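Local coordinates for protein 2-keto-3-deoxy-D-arabinonate dehydratase (Sulfolobus solfataricus, PDB 2Q18) that catalyses the dehydration of 2-dehydro-3-deoxy-D-arabinonate to 2,5-dioxopentanoate, a step in the oxidation of D-arabinonate to 2-oxoglutarate, at residues Leu141-Leu146 and Thr254-Val259; Leu206-Lys211 and Val224-Met229; Ser79-Glu84 and Arg112-Phe117. One frame throughout, in Å; residues are numbered along the deposited sequence.

Interaction 1 (Leu141-Leu146 and Thr254-Val259)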
ATOM      1  N   LEU A 141     -15.164  34.204 -16.675  1.00 27.24           N
ATOM      2  CA  LEU A 141     -13.983  34.543 -17.447  1.00 27.73           C
ATOM      3  C   LEU A 141     -12.795  33.661 -17.088  1.00 28.67           C
ATOM      4  O   LEU A 141     -12.662  33.241 -15.936  1.00 28.71           O
ATOM      5  CB  LEU A 141     -13.604  36.012 -17.235  1.00 27.29           C
ATOM      6  CG  LEU A 141     -14.559  37.098 -17.747  1.00 28.80           C
ATOM      7  CD1 LEU A 141     -13.974  38.475 -17.444  1.00 27.87           C
ATOM      8  CD2 LEU A 141     -14.827  36.933 -19.241  1.00 27.82           C
ATOM      9  N   PRO A 142     -11.929  33.370 -18.078  1.00 29.20           N
ATOM     10  CA  PRO A 142     -10.647  32.780 -17.739  1.00 29.17           C
ATOM     11  C   PRO A 142      -9.723  33.878 -17.227  1.00 29.53           C
ATOM     12  O   PRO A 142      -9.819  35.027 -17.668  1.00 29.92           O
ATOM     13  CB  PRO A 142     -10.139  32.244 -19.080  1.00 29.37           C
ATOM     14  CG  PRO A 142     -10.765  33.147 -20.109  1.00 29.17           C
ATOM     15  CD  PRO A 142     -12.088  33.579 -19.533  1.00 29.21           C
ATOM     16  N   GLU A 143      -8.857  33.532 -16.285  1.00 28.73           N
ATOM     17  CA  GLU A 143      -7.852  34.467 -15.806  1.00 28.66           C
ATOM     18  C   GLU A 143      -6.471  33.857 -16.033  1.00 28.45           C
ATOM     19  O   GLU A 143      -6.066  32.939 -15.314  1.00 28.51           O
ATOM     20  CB  GLU A 143      -8.108  34.846 -14.342  1.00 28.15           C
ATOM     21  CG  GLU A 143      -9.504  35.442 -14.109  1.00 28.56           C
ATOM     22  CD  GLU A 143      -9.733  35.973 -12.694  1.00 30.70           C
ATOM     23  OE1 GLU A 143     -10.778  36.625 -12.476  1.00 30.93           O
ATOM     24  OE2 GLU A 143      -8.884  35.741 -11.800  1.00 32.14           O
ATOM     25  N   PRO A 144      -5.770  34.330 -17.083  1.00 28.44           N
ATOM     26  CA  PRO A 144      -4.462  33.833 -17.506  1.00 28.30           C
ATOM     27  C   PRO A 144      -3.340  34.321 -16.598  1.00 28.20           C
ATOM     28  O   PRO A 144      -3.153  35.530 -16.433  1.00 27.88           O
ATOM     29  CB  PRO A 144      -4.304  34.429 -18.906  1.00 28.31           C
ATOM     30  CG  PRO A 144      -5.079  35.698 -18.851  1.00 27.25           C
ATOM     31  CD  PRO A 144      -6.254  35.412 -17.965  1.00 28.21           C
ATOM     32  N   GLU A 145      -2.593  33.381 -16.024  1.00 27.76           N
ATOM     33  CA  GLU A 145      -1.635  33.720 -14.975  1.00 27.69           C
ATOM     34  C   GLU A 145      -0.373  32.877 -15.033  1.00 27.11           C
ATOM     35  O   GLU A 145      -0.401  31.721 -15.454  1.00 27.38           O
ATOM     36  CB  GLU A 145      -2.280  33.565 -13.589  1.00 26.76           C
ATOM     37  CG  GLU A 145      -3.741  34.002 -13.513  1.00 26.93           C
ATOM     38  CD  GLU A 145      -4.248  34.218 -12.099  1.00 29.36           C
ATOM     39  OE1 GLU A 145      -5.297  34.881 -11.957  1.00 30.05           O
ATOM     40  OE2 GLU A 145      -3.611  33.741 -11.133  1.00 26.07           O
ATOM     41  N   LEU A 146       0.735  33.478 -14.619  1.00 27.03           N
ATOM     42  CA  LEU A 146       1.930  32.726 -14.279  1.00 26.45           C
ATOM     43  C   LEU A 146       1.685  32.093 -12.908  1.00 26.11           C
ATOM     44  O   LEU A 146       1.183  32.751 -11.995  1.00 26.27           O
ATOM     45  CB  LEU A 146       3.156  33.646 -14.233  1.00 26.29           C
ATOM     46  CG  LEU A 146       4.514  32.989 -13.961  1.00 27.88           C
ATOM     47  CD1 LEU A 146       4.935  32.115 -15.143  1.00 26.09           C
ATOM     48  CD2 LEU A 146       5.580  34.036 -13.664  1.00 26.88           C
ATOM     49  N   THR A 254      -0.405  33.636  -9.617  1.00 30.05           N
ATOM     50  CA  THR A 254       0.064  34.958  -9.188  1.00 30.26           C
ATOM     51  C   THR A 254      -0.768  36.181  -9.615  1.00 30.86           C
ATOM     52  O   THR A 254      -0.269  37.313  -9.590  1.00 30.87           O
ATOM     53  CB  THR A 254       1.541  35.163  -9.579  1.00 30.53           C
ATOM     54  OG1 THR A 254       1.668  35.140 -11.004  1.00 31.95           O
ATOM     55  CG2 THR A 254       2.415  34.056  -8.976  1.00 30.00           C
ATOM     56  N   GLY A 255      -2.031  35.961  -9.974  1.00 30.49           N
ATOM     57  CA  GLY A 255      -2.922  37.049 -10.403  1.00 31.40           C
ATOM     58  C   GLY A 255      -2.927  37.267 -11.909  1.00 32.43           C
ATOM     59  O   GLY A 255      -2.094  36.709 -12.627  1.00 31.89           O
ATOM     60  N   THR A 256      -3.870  38.076 -12.392  1.00 33.33           N
ATOM     61  CA  THR A 256      -3.968  38.361 -13.830  1.00 34.12           C
ATOM     62  C   THR A 256      -4.086  39.853 -14.149  1.00 34.36           C
ATOM     63  O   THR A 256      -4.565  40.640 -13.330  1.00 33.81           O
ATOM     64  CB  THR A 256      -5.143  37.596 -14.501  1.00 33.97           C
ATOM     65  OG1 THR A 256      -4.975  37.620 -15.922  1.00 35.18           O
ATOM     66  CG2 THR A 256      -6.497  38.215 -14.145  1.00 33.43           C
ATOM     67  N   ALA A 257      -3.635  40.224 -15.345  1.00 35.12           N
ATOM     68  CA  ALA A 257      -3.845  41.572 -15.875  1.00 35.91           C
ATOM     69  C   ALA A 257      -4.656  41.565 -17.175  1.00 36.31           C
ATOM     70  O   ALA A 257      -4.910  42.625 -17.752  1.00 37.28           O
ATOM     71  CB  ALA A 257      -2.518  42.274 -16.087  1.00 35.99           C
ATOM     72  N   ILE A 258      -5.047  40.377 -17.641  1.00 35.29           N
ATOM     73  CA  ILE A 258      -5.884  40.260 -18.838  1.00 34.43           C
ATOM     74  C   ILE A 258      -7.323  39.954 -18.436  1.00 34.94           C
ATOM     75  O   ILE A 258      -7.639  38.857 -17.954  1.00 34.50           O
ATOM     76  CB  ILE A 258      -5.345  39.211 -19.848  1.00 34.37           C
ATOM     77  CG1 ILE A 258      -3.896  39.523 -20.223  1.00 32.15           C
ATOM     78  CG2 ILE A 258      -6.225  39.170 -21.108  1.00 34.45           C
ATOM     79  CD1 ILE A 258      -3.127  38.348 -20.806  1.00 30.64           C
ATOM     80  N   VAL A 259      -8.188  40.948 -18.624  1.00 34.64           N
ATOM     81  CA  VAL A 259      -9.573  40.866 -18.190  1.00 35.21           C
ATOM     82  C   VAL A 259     -10.509  41.214 -19.354  1.00 36.60           C
ATOM     83  O   VAL A 259     -10.699  42.393 -19.667  1.00 36.53           O
ATOM     84  CB  VAL A 259      -9.854  41.812 -16.981  1.00 35.21           C
ATOM     85  CG1 VAL A 259     -11.278  41.641 -16.478  1.00 34.26           C
ATOM     86  CG2 VAL A 259      -8.858  41.570 -15.843  1.00 35.18           C
TER
HETATM   87  O   HOH W   1      -9.750  37.658 -16.818  1.00 33.32           O
HETATM   88  O   HOH W   2      -1.867  38.094 -16.645  1.00 33.31           O
HETATM   89  O   HOH W   3       0.351  36.279 -13.239  1.00 30.55           O
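The loop T254-V259 runs roughly antiparallel to L141-L146, their end-to-end directions 145° apart, with E145 and T256 nearest in register. One backbone bond joins them directly, from T254 N to L146 O at 3.0 Å. The same oxygen takes a second bond from the T254 hydroxyl, OG1 lying 2.6 Å from L146 O. A chi1 of 63° sets OG1 between the backbone N and the carbonyl carbon, from where it reaches L146 O. A water donates to T254 OG1 and G255 O and accepts from L146 N.

E145 lies with its chain alongside the G255 peptide. Its CG is beside the backbone N and the rest is extended. G255 N meets OE2 at 3.0 Å, well above the carboxylate plane and with a bent N-H angle of 139°. T253 OG1 binds the same oxygen, so OE2 is gripped twice.

T256 has OG1 anti to its own backbone N. The hydroxyl donates to P144 O, 2.8 Å from OG1, and accepts from I258 N, which closes an ST turn. Its methyl CG2 rests on E143 CB at 3.7 Å, the two side chains crossing at about a right angle. The P144 ring adds an apolar contact, its CG 3.7 Å from I258 CB. A further water bridges P142 O and I258 O.

The E143 carboxylate forms a salt bridge through OE2 with K182, a substrate-binding residue. E143 and E145 are magnesium ligands of this enzyme, as is D164, and T256 binds substrate. The contact therefore sets two metal ligands beside the loop that carries the substrate-binding T256, forming part of the active site of the FAH fold.

Interaction 2 (Leu206-Lys211 and Val224-Met229)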
ATOM      1  N   LEU A 206       8.039  38.168 -19.015  1.00 37.73           N
ATOM      2  CA  LEU A 206       7.396  37.121 -19.807  1.00 36.60           C
ATOM      3  C   LEU A 206       6.089  37.633 -20.393  1.00 35.95           C
ATOM      4  O   LEU A 206       5.328  38.326 -19.713  1.00 35.26           O
ATOM      5  CB  LEU A 206       7.108  35.879 -18.948  1.00 36.23           C
ATOM      6  CG  LEU A 206       8.214  35.184 -18.143  1.00 34.73           C
ATOM      7  CD1 LEU A 206       7.596  34.172 -17.181  1.00 33.43           C
ATOM      8  CD2 LEU A 206       9.248  34.512 -19.044  1.00 33.28           C
ATOM      9  N   ASP A 207       5.826  37.279 -21.648  1.00 35.62           N
ATOM     10  CA  ASP A 207       4.571  37.649 -22.296  1.00 35.85           C
ATOM     11  C   ASP A 207       3.488  36.614 -22.026  1.00 34.34           C
ATOM     12  O   ASP A 207       3.711  35.415 -22.193  1.00 34.14           O
ATOM     13  CB  ASP A 207       4.770  37.834 -23.804  1.00 37.07           C
ATOM     14  CG  ASP A 207       5.612  39.055 -24.135  1.00 42.56           C
ATOM     15  OD1 ASP A 207       5.214  40.182 -23.751  1.00 47.72           O
ATOM     16  OD2 ASP A 207       6.673  38.889 -24.781  1.00 46.72           O
ATOM     17  N   ILE A 208       2.324  37.090 -21.597  1.00 33.19           N
ATOM     18  CA  ILE A 208       1.152  36.245 -21.399  1.00 32.43           C
ATOM     19  C   ILE A 208       0.100  36.659 -22.419  1.00 32.87           C
ATOM     20  O   ILE A 208      -0.252  37.837 -22.502  1.00 32.77           O
ATOM     21  CB  ILE A 208       0.573  36.372 -19.963  1.00 32.46           C
ATOM     22  CG1 ILE A 208       1.649  36.058 -18.911  1.00 32.06           C
ATOM     23  CG2 ILE A 208      -0.668  35.476 -19.791  1.00 30.81           C
ATOM     24  CD1 ILE A 208       1.197  36.246 -17.469  1.00 31.39           C
ATOM     25  N   THR A 209      -0.383  35.699 -23.203  1.00 31.88           N
ATOM     26  CA  THR A 209      -1.409  35.970 -24.208  1.00 31.56           C
ATOM     27  C   THR A 209      -2.610  35.066 -23.985  1.00 31.06           C
ATOM     28  O   THR A 209      -2.459  33.847 -23.882  1.00 31.70           O
ATOM     29  CB  THR A 209      -0.871  35.766 -25.646  1.00 31.47           C
ATOM     30  OG1 THR A 209       0.352  36.496 -25.810  1.00 32.47           O
ATOM     31  CG2 THR A 209      -1.891  36.228 -26.692  1.00 31.19           C
ATOM     32  N   LEU A 210      -3.791  35.674 -23.894  1.00 30.07           N
ATOM     33  CA  LEU A 210      -5.050  34.943 -23.822  1.00 30.01           C
ATOM     34  C   LEU A 210      -5.823  35.040 -25.140  1.00 31.03           C
ATOM     35  O   LEU A 210      -5.944  36.124 -25.722  1.00 30.15           O
ATOM     36  CB  LEU A 210      -5.925  35.470 -22.677  1.00 29.83           C
ATOM     37  CG  LEU A 210      -7.398  35.030 -22.618  1.00 29.15           C
ATOM     38  CD1 LEU A 210      -7.543  33.546 -22.287  1.00 28.21           C
ATOM     39  CD2 LEU A 210      -8.193  35.873 -21.631  1.00 29.38           C
ATOM     40  N   LYS A 211      -6.344  33.898 -25.588  1.00 30.47           N
ATOM     41  CA  LYS A 211      -7.272  33.838 -26.712  1.00 31.12           C
ATOM     42  C   LYS A 211      -8.476  32.994 -26.333  1.00 30.46           C
ATOM     43  O   LYS A 211      -8.330  31.892 -25.792  1.00 30.27           O
ATOM     44  CB  LYS A 211      -6.601  33.241 -27.952  1.00 31.57           C
ATOM     45  CG  LYS A 211      -5.625  34.173 -28.642  1.00 34.98           C
ATOM     46  CD  LYS A 211      -4.731  33.440 -29.638  1.00 42.51           C
ATOM     47  CE  LYS A 211      -5.492  32.991 -30.876  1.00 46.50           C
ATOM     48  NZ  LYS A 211      -4.571  32.420 -31.907  1.00 51.54           N
ATOM     49  N   VAL A 224      -0.342  40.708 -21.894  1.00 37.97           N
ATOM     50  CA  VAL A 224       0.335  41.540 -20.908  1.00 37.62           C
ATOM     51  C   VAL A 224       1.698  40.914 -20.611  1.00 37.83           C
ATOM     52  O   VAL A 224       1.871  39.693 -20.730  1.00 37.87           O
ATOM     53  CB  VAL A 224      -0.512  41.713 -19.610  1.00 37.92           C
ATOM     54  CG1 VAL A 224      -0.532  40.421 -18.772  1.00 38.89           C
ATOM     55  CG2 VAL A 224      -0.010  42.893 -18.782  1.00 37.28           C
ATOM     56  N   ASN A 225       2.667  41.753 -20.263  1.00 37.29           N
ATOM     57  CA  ASN A 225       3.970  41.269 -19.834  1.00 37.53           C
ATOM     58  C   ASN A 225       4.033  41.251 -18.312  1.00 37.62           C
ATOM     59  O   ASN A 225       3.438  42.107 -17.655  1.00 37.48           O
ATOM     60  CB  ASN A 225       5.094  42.128 -20.420  1.00 37.39           C
ATOM     61  CG  ASN A 225       6.462  41.488 -20.264  1.00 38.57           C
ATOM     62  OD1 ASN A 225       7.033  41.471 -19.172  1.00 41.62           O
ATOM     63  ND2 ASN A 225       6.997  40.964 -21.360  1.00 37.70           N
ATOM     64  N   THR A 226       4.750  40.274 -17.759  1.00 37.69           N
ATOM     65  CA  THR A 226       4.880  40.141 -16.303  1.00 37.46           C
ATOM     66  C   THR A 226       5.696  41.271 -15.661  1.00 38.65           C
ATOM     67  O   THR A 226       5.781  41.352 -14.429  1.00 38.77           O
ATOM     68  CB  THR A 226       5.470  38.772 -15.884  1.00 36.97           C
ATOM     69  OG1 THR A 226       6.709  38.548 -16.566  1.00 35.12           O
ATOM     70  CG2 THR A 226       4.499  37.636 -16.197  1.00 35.86           C
ATOM     71  N   ASN A 227       6.286  42.141 -16.486  1.00 38.84           N
ATOM     72  CA  ASN A 227       6.931  43.359 -15.975  1.00 39.21           C
ATOM     73  C   ASN A 227       5.919  44.365 -15.424  1.00 39.05           C
ATOM     74  O   ASN A 227       6.293  45.364 -14.813  1.00 39.74           O
ATOM     75  CB  ASN A 227       7.876  44.000 -17.010  1.00 39.17           C
ATOM     76  CG  ASN A 227       7.159  44.484 -18.270  1.00 39.54           C
ATOM     77  OD1 ASN A 227       6.024  44.958 -18.224  1.00 38.91           O
ATOM     78  ND2 ASN A 227       7.842  44.383 -19.405  1.00 40.48           N
ATOM     79  N   LYS A 228       4.636  44.076 -15.638  1.00 39.19           N
ATOM     80  CA  LYS A 228       3.547  44.883 -15.096  1.00 39.70           C
ATOM     81  C   LYS A 228       3.069  44.380 -13.732  1.00 39.32           C
ATOM     82  O   LYS A 228       2.209  45.007 -13.106  1.00 39.08           O
ATOM     83  CB  LYS A 228       2.373  44.930 -16.084  1.00 40.11           C
ATOM     84  CG  LYS A 228       2.744  45.455 -17.471  1.00 42.99           C
ATOM     85  CD  LYS A 228       2.816  46.983 -17.520  1.00 47.05           C
ATOM     86  CE  LYS A 228       3.864  47.473 -18.526  1.00 50.72           C
ATOM     87  NZ  LYS A 228       3.954  46.661 -19.786  1.00 51.25           N
ATOM     88  N   MET A 229       3.616  43.253 -13.272  1.00 39.02           N
ATOM     89  CA  MET A 229       3.281  42.741 -11.942  1.00 39.45           C
ATOM     90  C   MET A 229       3.916  43.636 -10.881  1.00 40.25           C
ATOM     91  O   MET A 229       5.128  43.867 -10.889  1.00 39.59           O
ATOM     92  CB  MET A 229       3.719  41.281 -11.765  1.00 38.96           C
ATOM     93  CG  MET A 229       2.907  40.514 -10.707  1.00 39.79           C
ATOM     94  SD  MET A 229       3.544  38.872 -10.259  1.00 38.39           S
ATOM     95  CE  MET A 229       3.681  38.102 -11.872  1.00 33.57           C
TER
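A beta hairpin of strands 207-214 and 217-225 includes this contact, at the end where the second strand passes into a 3-10 segment at 226-228. I208 and V224 form an antiparallel hydrogen-bonded pair. I208 N donates to V224 O at 2.8 Å, and V224 N returns a bond to I208 O. D207 and N225 are the adjoining non-hydrogen-bonded pair.

The pairing carries on past the strand at T226. T226 N donates to L206 O, and L206 N donates to T226 OG1, N to OG1 being 2.8 Å. A chi1 of 54° places OG1 between the backbone N and the carbonyl carbon of T226, where it meets L206 N. The hydroxyl also bonds P203 O. The methyl CG2, anti to the carbonyl carbon, touches I208 CD1 at 3.8 Å, the two side chains crossing at about a right angle.

D207 and N225 meet through their polar groups. N225 ND2 donates to D207 OD1 at 3.1 Å, from above the carboxylate plane. The carboxylate and amide planes are 86° apart. The other end of the amide faces its own chain: N225 OD1 accepts from N227 N at 2.9 Å, in the carbonyl plane and on a lone pair. This is an Asx turn at the start of the 3-10 segment. N225 CA also makes a CA-H...O contact with L206 O.

On the face that carries I208 and V224, the packing is apolar. I208 CB lies 4.4 Å from V224 CG1, and P144 and I276 also touch I208.

The N225 amide thus has a partner at each end, which should fix its rotation. T226 splits its roles, with the hydroxyl closing the backbone pairing and the methyl joining the apolar side.

Interaction 3 (Ser79-Glu84 and Arg112-Phe117)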
ATOM      1  N   SER A  79      -3.442  34.405  -5.857  1.00 33.30           N
ATOM      2  CA  SER A  79      -3.361  35.796  -5.463  1.00 36.17           C
ATOM      3  C   SER A  79      -4.061  36.611  -6.546  1.00 37.52           C
ATOM      4  O   SER A  79      -4.196  36.165  -7.690  1.00 38.99           O
ATOM      5  CB  SER A  79      -1.906  36.228  -5.304  1.00 36.48           C
ATOM      6  OG  SER A  79      -1.801  37.344  -4.431  1.00 40.89           O
ATOM      7  N   GLY A  80      -4.543  37.787  -6.176  1.00 38.21           N
ATOM      8  CA  GLY A  80      -5.186  38.681  -7.128  1.00 38.71           C
ATOM      9  C   GLY A  80      -4.779  40.109  -6.858  1.00 38.83           C
ATOM     10  O   GLY A  80      -4.152  40.400  -5.830  1.00 38.62           O
ATOM     11  N   ILE A  81      -5.145  40.996  -7.783  1.00 38.94           N
ATOM     12  CA  ILE A  81      -4.829  42.429  -7.697  1.00 38.68           C
ATOM     13  C   ILE A  81      -3.320  42.624  -7.517  1.00 38.49           C
ATOM     14  O   ILE A  81      -2.869  43.380  -6.654  1.00 38.55           O
ATOM     15  CB  ILE A  81      -5.642  43.141  -6.573  1.00 38.71           C
ATOM     16  CG1 ILE A  81      -7.054  42.551  -6.470  1.00 38.77           C
ATOM     17  CG2 ILE A  81      -5.712  44.653  -6.831  1.00 39.98           C
ATOM     18  CD1 ILE A  81      -7.686  42.677  -5.096  1.00 42.55           C
ATOM     19  N   SER A  82      -2.550  41.920  -8.342  1.00 37.94           N
ATOM     20  CA  SER A  82      -1.095  41.918  -8.240  1.00 38.67           C
ATOM     21  C   SER A  82      -0.427  42.741  -9.340  1.00 39.36           C
ATOM     22  O   SER A  82       0.789  42.954  -9.314  1.00 39.11           O
ATOM     23  CB  SER A  82      -0.571  40.482  -8.273  1.00 38.21           C
ATOM     24  OG  SER A  82      -0.932  39.851  -9.488  1.00 39.51           O
ATOM     25  N   TYR A  83      -1.227  43.196 -10.301  1.00 40.10           N
ATOM     26  CA  TYR A  83      -0.723  43.956 -11.439  1.00 41.71           C
ATOM     27  C   TYR A  83      -1.062  45.438 -11.326  1.00 43.20           C
ATOM     28  O   TYR A  83      -2.048  45.807 -10.682  1.00 43.17           O
ATOM     29  CB  TYR A  83      -1.291  43.392 -12.745  1.00 40.40           C
ATOM     30  CG  TYR A  83      -0.629  42.115 -13.222  1.00 39.06           C
ATOM     31  CD1 TYR A  83      -0.971  40.875 -12.672  1.00 36.36           C
ATOM     32  CD2 TYR A  83       0.325  42.146 -14.240  1.00 38.82           C
ATOM     33  CE1 TYR A  83      -0.367  39.698 -13.117  1.00 36.28           C
ATOM     34  CE2 TYR A  83       0.928  40.974 -14.700  1.00 39.49           C
ATOM     35  CZ  TYR A  83       0.578  39.755 -14.130  1.00 38.36           C
ATOM     36  OH  TYR A  83       1.176  38.600 -14.580  1.00 37.38           O
ATOM     37  N   GLU A  84      -0.243  46.270 -11.971  1.00 45.96           N
ATOM     38  CA  GLU A  84      -0.415  47.729 -12.001  1.00 48.59           C
ATOM     39  C   GLU A  84      -1.860  48.175 -12.225  1.00 48.78           C
ATOM     40  O   GLU A  84      -2.572  47.609 -13.054  1.00 49.43           O
ATOM     41  CB  GLU A  84       0.487  48.341 -13.076  1.00 49.74           C
ATOM     42  CG  GLU A  84       1.867  48.755 -12.581  1.00 54.79           C
ATOM     43  CD  GLU A  84       1.903  50.195 -12.090  1.00 61.90           C
ATOM     44  OE1 GLU A  84       1.583  51.108 -12.887  1.00 64.23           O
ATOM     45  OE2 GLU A  84       2.261  50.416 -10.910  1.00 63.62           O
ATOM     46  N   ARG A 112      -0.870  44.055   2.996  1.00 34.47           N
ATOM     47  CA  ARG A 112      -1.311  42.661   2.897  1.00 34.03           C
ATOM     48  C   ARG A 112      -1.972  42.371   1.546  1.00 33.41           C
ATOM     49  O   ARG A 112      -3.013  42.953   1.228  1.00 33.18           O
ATOM     50  CB  ARG A 112      -2.277  42.310   4.039  1.00 32.68           C
ATOM     51  CG  ARG A 112      -2.729  40.841   4.041  1.00 33.39           C
ATOM     52  CD  ARG A 112      -3.718  40.532   5.162  1.00 33.47           C
ATOM     53  NE  ARG A 112      -3.145  40.797   6.483  1.00 34.31           N
ATOM     54  CZ  ARG A 112      -2.383  39.948   7.170  1.00 33.17           C
ATOM     55  NH1 ARG A 112      -1.915  40.303   8.362  1.00 32.54           N
ATOM     56  NH2 ARG A 112      -2.087  38.750   6.680  1.00 29.88           N
ATOM     57  N   PRO A 113      -1.374  41.463   0.754  1.00 33.36           N
ATOM     58  CA  PRO A 113      -1.961  41.065  -0.526  1.00 33.14           C
ATOM     59  C   PRO A 113      -3.164  40.140  -0.341  1.00 32.92           C
ATOM     60  O   PRO A 113      -3.369  39.599   0.751  1.00 32.96           O
ATOM     61  CB  PRO A 113      -0.817  40.311  -1.211  1.00 33.05           C
ATOM     62  CG  PRO A 113      -0.034  39.727  -0.087  1.00 33.89           C
ATOM     63  CD  PRO A 113      -0.103  40.759   1.018  1.00 33.51           C
ATOM     64  N   GLU A 114      -3.952  39.969  -1.400  1.00 32.52           N
ATOM     65  CA  GLU A 114      -5.038  39.002  -1.390  1.00 32.64           C
ATOM     66  C   GLU A 114      -4.487  37.600  -1.638  1.00 32.30           C
ATOM     67  O   GLU A 114      -3.724  37.382  -2.581  1.00 32.95           O
ATOM     68  CB  GLU A 114      -6.082  39.346  -2.451  1.00 32.84           C
ATOM     69  CG  GLU A 114      -7.285  38.410  -2.450  1.00 34.35           C
ATOM     70  CD  GLU A 114      -8.080  38.466  -3.736  1.00 36.01           C
ATOM     71  OE1 GLU A 114      -7.496  38.796  -4.785  1.00 39.77           O
ATOM     72  OE2 GLU A 114      -9.290  38.175  -3.692  1.00 36.06           O
ATOM     73  N   ILE A 115      -4.869  36.663  -0.773  1.00 31.72           N
ATOM     74  CA  ILE A 115      -4.515  35.247  -0.910  1.00 30.66           C
ATOM     75  C   ILE A 115      -5.790  34.440  -0.692  1.00 29.79           C
ATOM     76  O   ILE A 115      -6.483  34.636   0.308  1.00 29.57           O
ATOM     77  CB  ILE A 115      -3.448  34.816   0.146  1.00 31.38           C
ATOM     78  CG1 ILE A 115      -2.104  35.539  -0.061  1.00 30.87           C
ATOM     79  CG2 ILE A 115      -3.265  33.288   0.183  1.00 32.21           C
ATOM     80  CD1 ILE A 115      -1.343  35.179  -1.338  1.00 33.88           C
ATOM     81  N   PHE A 116      -6.110  33.547  -1.628  1.00 27.94           N
ATOM     82  CA  PHE A 116      -7.297  32.697  -1.492  1.00 26.91           C
ATOM     83  C   PHE A 116      -7.004  31.244  -1.865  1.00 25.71           C
ATOM     84  O   PHE A 116      -6.079  30.971  -2.624  1.00 26.76           O
ATOM     85  CB  PHE A 116      -8.475  33.251  -2.316  1.00 27.16           C
ATOM     86  CG  PHE A 116      -8.183  33.390  -3.792  1.00 28.38           C
ATOM     87  CD1 PHE A 116      -8.457  32.343  -4.673  1.00 28.25           C
ATOM     88  CD2 PHE A 116      -7.648  34.572  -4.301  1.00 28.65           C
ATOM     89  CE1 PHE A 116      -8.187  32.466  -6.038  1.00 28.36           C
ATOM     90  CE2 PHE A 116      -7.373  34.706  -5.669  1.00 30.88           C
ATOM     91  CZ  PHE A 116      -7.643  33.651  -6.536  1.00 27.51           C
ATOM     92  N   PHE A 117      -7.786  30.319  -1.319  1.00 25.02           N
ATOM     93  CA  PHE A 117      -7.698  28.915  -1.708  1.00 24.30           C
ATOM     94  C   PHE A 117      -8.453  28.732  -3.024  1.00 24.38           C
ATOM     95  O   PHE A 117      -9.607  29.148  -3.146  1.00 23.86           O
ATOM     96  CB  PHE A 117      -8.292  28.009  -0.621  1.00 23.62           C
ATOM     97  CG  PHE A 117      -8.121  26.533  -0.895  1.00 23.01           C
ATOM     98  CD1 PHE A 117      -9.152  25.792  -1.471  1.00 23.28           C
ATOM     99  CD2 PHE A 117      -6.930  25.885  -0.576  1.00 23.69           C
ATOM    100  CE1 PHE A 117      -8.999  24.423  -1.728  1.00 24.40           C
ATOM    101  CE2 PHE A 117      -6.764  24.521  -0.829  1.00 25.41           C
ATOM    102  CZ  PHE A 117      -7.801  23.789  -1.407  1.00 24.71           C
TER
HETATM  103  O   HOH W   4      -2.752  41.323  -3.771  1.00 33.93           O
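S79 meets E114 and I115 where strands 76-80 and 114-119 run antiparallel. Its CB lies 3.5 Å from E114 O and 4.1 Å from I115 CD1. At the tip, OG is anti to the backbone N (chi1 -156°) and donates to E114 O, 2.7 Å away, nearly in line with the carbonyl bond. The same OG touches I115 CD1 at 3.8 Å. An alanine here would probably leave E114 O without its hydroxyl donor and open a small gap beside I115 CD1.

On the face away from S79 OG, the E114 side chain extends beside G80, and its OE1 comes 3.3 Å from G80 CA. The side chain of I81, a substrate-binding residue, crosses that of E114 at about a right angle, I81 CD1 lying 3.9 Å from E114 OE1. F116 CE2 packs on S79 C. A water links G80 O to E114 N.

Helix 233-241 lies against S79 through Q236, and helix 103-109 packs on I81. Helix 178-182 touches E114 and F116. A second subunit adds L176 against I81 and E114, so this strand pair sits at a subunit interface beside the substrate site.

Interaction 3 comes first along the chain, and interaction 2 falls between the two segments of interaction 1. The centres of interactions 1 and 2 are about 9 Å apart, those of 1 and 3 about 11 Å, and those of 2 and 3 about 16 Å. Strand 250-253 pairs with both 76-80 and 140-150, which links interactions 1 and 3. S82 OG probably bonds T254 O. I258 packs on I208 and V224 of the hairpin. Y83 bridges all three, touching A257, T226 and M229. Interactions 1 and 3 bring metal ligands and substrate-binding residues from distant parts of the sequence together, and the hairpin of interaction 2 packs beside them.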